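Local coordinates for protein beta-mannosidase (Trichoderma harzianum, PDB 4CVU) that probably removes beta-linked mannose from the non-reducing ends of mannosides by hydrolysis, as a fungal beta-mannosidase of glycoside hydrolase family 2, at residues Leu624-His628 against Trp712-Trp717. Numbering follows the deposited sequence.
Sequences LRNHH and WQAPTW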
loop_
_atom_site.group_PDB
_atom_site.type_symbol
_atom_site.label_atom_id
_atom_site.label_comp_id
_atom_site.label_asym_id
_atom_site.label_seq_id
_atom_site.Cartn_x
_atom_site.Cartn_y
_atom_site.Cartn_z
ATOM N N LEU A 624 12.631 -9.485 -2.770
ATOM C CA LEU A 624 12.120 -10.696 -2.088
ATOM C C LEU A 624 10.936 -11.331 -2.818
ATOM O O LEU A 624 10.622 -12.485 -2.587
ATOM C CB LEU A 624 11.783 -10.433 -0.612
ATOM C CG LEU A 624 13.036 -10.357 0.295
ATOM C CD1 LEU A 624 12.707 -9.986 1.734
ATOM C CD2 LEU A 624 13.800 -11.678 0.244
ATOM N N ARG A 625 10.290 -10.576 -3.699
ATOM C CA ARG A 625 9.187 -11.109 -4.501
ATOM C C ARG A 625 9.665 -11.691 -5.821
ATOM O O ARG A 625 8.893 -12.349 -6.537
ATOM C CB ARG A 625 8.145 -10.043 -4.716
ATOM C CG ARG A 625 7.373 -9.716 -3.445
ATOM C CD ARG A 625 6.554 -8.465 -3.627
ATOM N NE ARG A 625 5.373 -8.740 -4.457
ATOM C CZ ARG A 625 4.157 -9.045 -3.979
ATOM N NH1 ARG A 625 3.926 -9.150 -2.680
ATOM N NH2 ARG A 625 3.166 -9.317 -4.812
ATOM N N ASN A 626 10.926 -11.515 -6.138
ATOM C CA ASN A 626 11.502 -12.171 -7.315
ATOM C C ASN A 626 11.926 -13.567 -6.881
ATOM O O ASN A 626 12.893 -13.701 -6.092
ATOM C CB ASN A 626 12.709 -11.415 -7.826
ATOM C CG ASN A 626 13.206 -11.956 -9.156
ATOM O OD1 ASN A 626 12.838 -13.071 -9.591
ATOM N ND2 ASN A 626 13.933 -11.134 -9.858
ATOM N N HIS A 627 11.220 -14.593 -7.376
ATOM C CA HIS A 627 11.573 -15.939 -7.012
ATOM C C HIS A 627 12.433 -16.600 -8.047
ATOM O O HIS A 627 12.621 -17.804 -7.995
ATOM C CB HIS A 627 10.348 -16.769 -6.669
ATOM C CG HIS A 627 9.693 -16.349 -5.387
ATOM N ND1 HIS A 627 8.513 -16.886 -4.935
ATOM C CD2 HIS A 627 10.079 -15.454 -4.448
ATOM C CE1 HIS A 627 8.195 -16.354 -3.771
ATOM N NE2 HIS A 627 9.122 -15.471 -3.458
ATOM N N HIS A 628 12.937 -15.808 -8.972
ATOM C CA HIS A 628 13.979 -16.257 -9.910
ATOM C C HIS A 628 15.275 -15.641 -9.397
ATOM O O HIS A 628 15.549 -14.490 -9.714
ATOM C CB HIS A 628 13.683 -15.753 -11.334
ATOM C CG HIS A 628 14.680 -16.230 -12.359
ATOM N ND1 HIS A 628 14.979 -17.565 -12.536
ATOM C CD2 HIS A 628 15.394 -15.559 -13.294
ATOM C CE1 HIS A 628 15.867 -17.695 -13.518
ATOM N NE2 HIS A 628 16.139 -16.492 -13.990
ATOM N N TRP A 712 0.753 -13.577 -9.261
ATOM C CA TRP A 712 0.812 -12.422 -8.360
ATOM C C TRP A 712 1.740 -11.343 -8.955
ATOM O O TRP A 712 2.291 -11.518 -10.039
ATOM C CB TRP A 712 1.230 -12.838 -6.924
ATOM C CG TRP A 712 2.659 -13.222 -6.718
ATOM C CD1 TRP A 712 3.514 -13.738 -7.623
ATOM C CD2 TRP A 712 3.390 -13.122 -5.486
ATOM N NE1 TRP A 712 4.735 -13.969 -7.043
ATOM C CE2 TRP A 712 4.683 -13.596 -5.731
ATOM C CE3 TRP A 712 3.077 -12.666 -4.210
ATOM C CZ2 TRP A 712 5.678 -13.630 -4.734
ATOM C CZ3 TRP A 712 4.083 -12.693 -3.212
ATOM C CH2 TRP A 712 5.365 -13.183 -3.500
ATOM N N GLN A 713 1.985 -10.282 -8.203
ATOM C CA GLN A 713 2.715 -9.111 -8.696
ATOM C C GLN A 713 4.211 -9.244 -8.426
ATOM O O GLN A 713 4.662 -9.061 -7.303
ATOM C CB GLN A 713 2.138 -7.855 -8.051
ATOM C CG GLN A 713 0.658 -7.730 -8.254
ATOM C CD GLN A 713 -0.111 -8.417 -7.211
ATOM O OE1 GLN A 713 0.382 -9.367 -6.571
ATOM N NE2 GLN A 713 -1.335 -7.947 -6.983
ATOM N N ALA A 714 4.987 -9.553 -9.459
ATOM C CA ALA A 714 6.348 -9.919 -9.231
ATOM C C ALA A 714 7.072 -10.030 -10.545
ATOM O O ALA A 714 6.453 -10.212 -11.579
ATOM C CB ALA A 714 6.391 -11.280 -8.493
ATOM N N PRO A 715 8.393 -9.912 -10.530
ATOM C CA PRO A 715 9.101 -10.069 -11.808
ATOM C C PRO A 715 9.107 -11.517 -12.247
ATOM O O PRO A 715 9.556 -12.383 -11.500
ATOM C CB PRO A 715 10.494 -9.559 -11.516
ATOM C CG PRO A 715 10.658 -9.630 -10.080
ATOM C CD PRO A 715 9.305 -9.613 -9.423
ATOM N N THR A 716 8.556 -11.786 -13.433
ATOM C CA THR A 716 8.513 -13.159 -13.979
ATOM C C THR A 716 8.613 -13.247 -15.501
ATOM O O THR A 716 8.811 -12.258 -16.218
ATOM C CB THR A 716 7.160 -13.831 -13.644
ATOM O OG1 THR A 716 6.204 -13.349 -14.596
ATOM C CG2 THR A 716 6.654 -13.562 -12.152
ATOM N N TRP A 717 8.377 -14.429 -16.019
ATOM C CA TRP A 717 8.342 -14.673 -17.469
ATOM C C TRP A 717 6.965 -14.334 -18.122
ATOM O O TRP A 717 6.790 -14.512 -19.334
ATOM C CB TRP A 717 8.709 -16.134 -17.780
ATOM C CG TRP A 717 10.004 -16.656 -17.224
ATOM C CD1 TRP A 717 11.166 -16.888 -17.947
ATOM C CD2 TRP A 717 10.287 -17.114 -15.886
ATOM N NE1 TRP A 717 12.140 -17.350 -17.135
ATOM C CE2 TRP A 717 11.643 -17.529 -15.871
ATOM C CE3 TRP A 717 9.557 -17.157 -14.695
ATOM C CZ2 TRP A 717 12.278 -17.968 -14.709
ATOM C CZ3 TRP A 717 10.178 -17.612 -13.542
ATOM C CH2 TRP A 717 11.542 -18.012 -13.550
HETATM O O HOH W 1 7.794 -14.521 -7.766
HETATM O O HOH W 2 9.412 -14.565 -9.750
#
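A buried contact, anchored by an arginine and bridged by two waters, joins helix 620-625 and the turn that follows to the loop after strand 702-705, part of the parallel beta-strand core of the catalytic domain, expected to be a TIM barrel. The Arg625 guanidinium grips one carbonyl with two donors, Arg625 NE and Arg625 NH2 lying 3.0 and 2.9 Å from Gln713 O, while one face lies over the indole of Trp712 in an off-centre cation-pi contact, Arg625 CZ being 4.1 Å from the centroid of the Trp712 six-membered ring. One water donates to Arg625 O and accepts from the indole Trp712 NE1; the other joins the two backbones, linking His627 N to Pro715 O. Within the turn, Asn626 OD1 accepts from His628 N at 2.8 Å in an Asx turn, and Asn626 CB packs on Pro715 CG at 3.5 Å. Trp717 points its edge at the face of His628, the centroid of the Trp717 six-membered ring 4.8 Å from that of the His628 ring, and hydrogen-bonds through NE1 to Tyr575. Hydrogen bonds from Arg625 NH1 to the carbonyls of Asn71 and Gly73, and from His627 ND1 to that of Gly203, tie the contact to the N-terminal galactose-binding-like part of the chain, where it meets the catalytic part. Helix 603-609 packs against Arg625, Gln713 and Pro715, and helix 638-655 against Asn626 and Pro715.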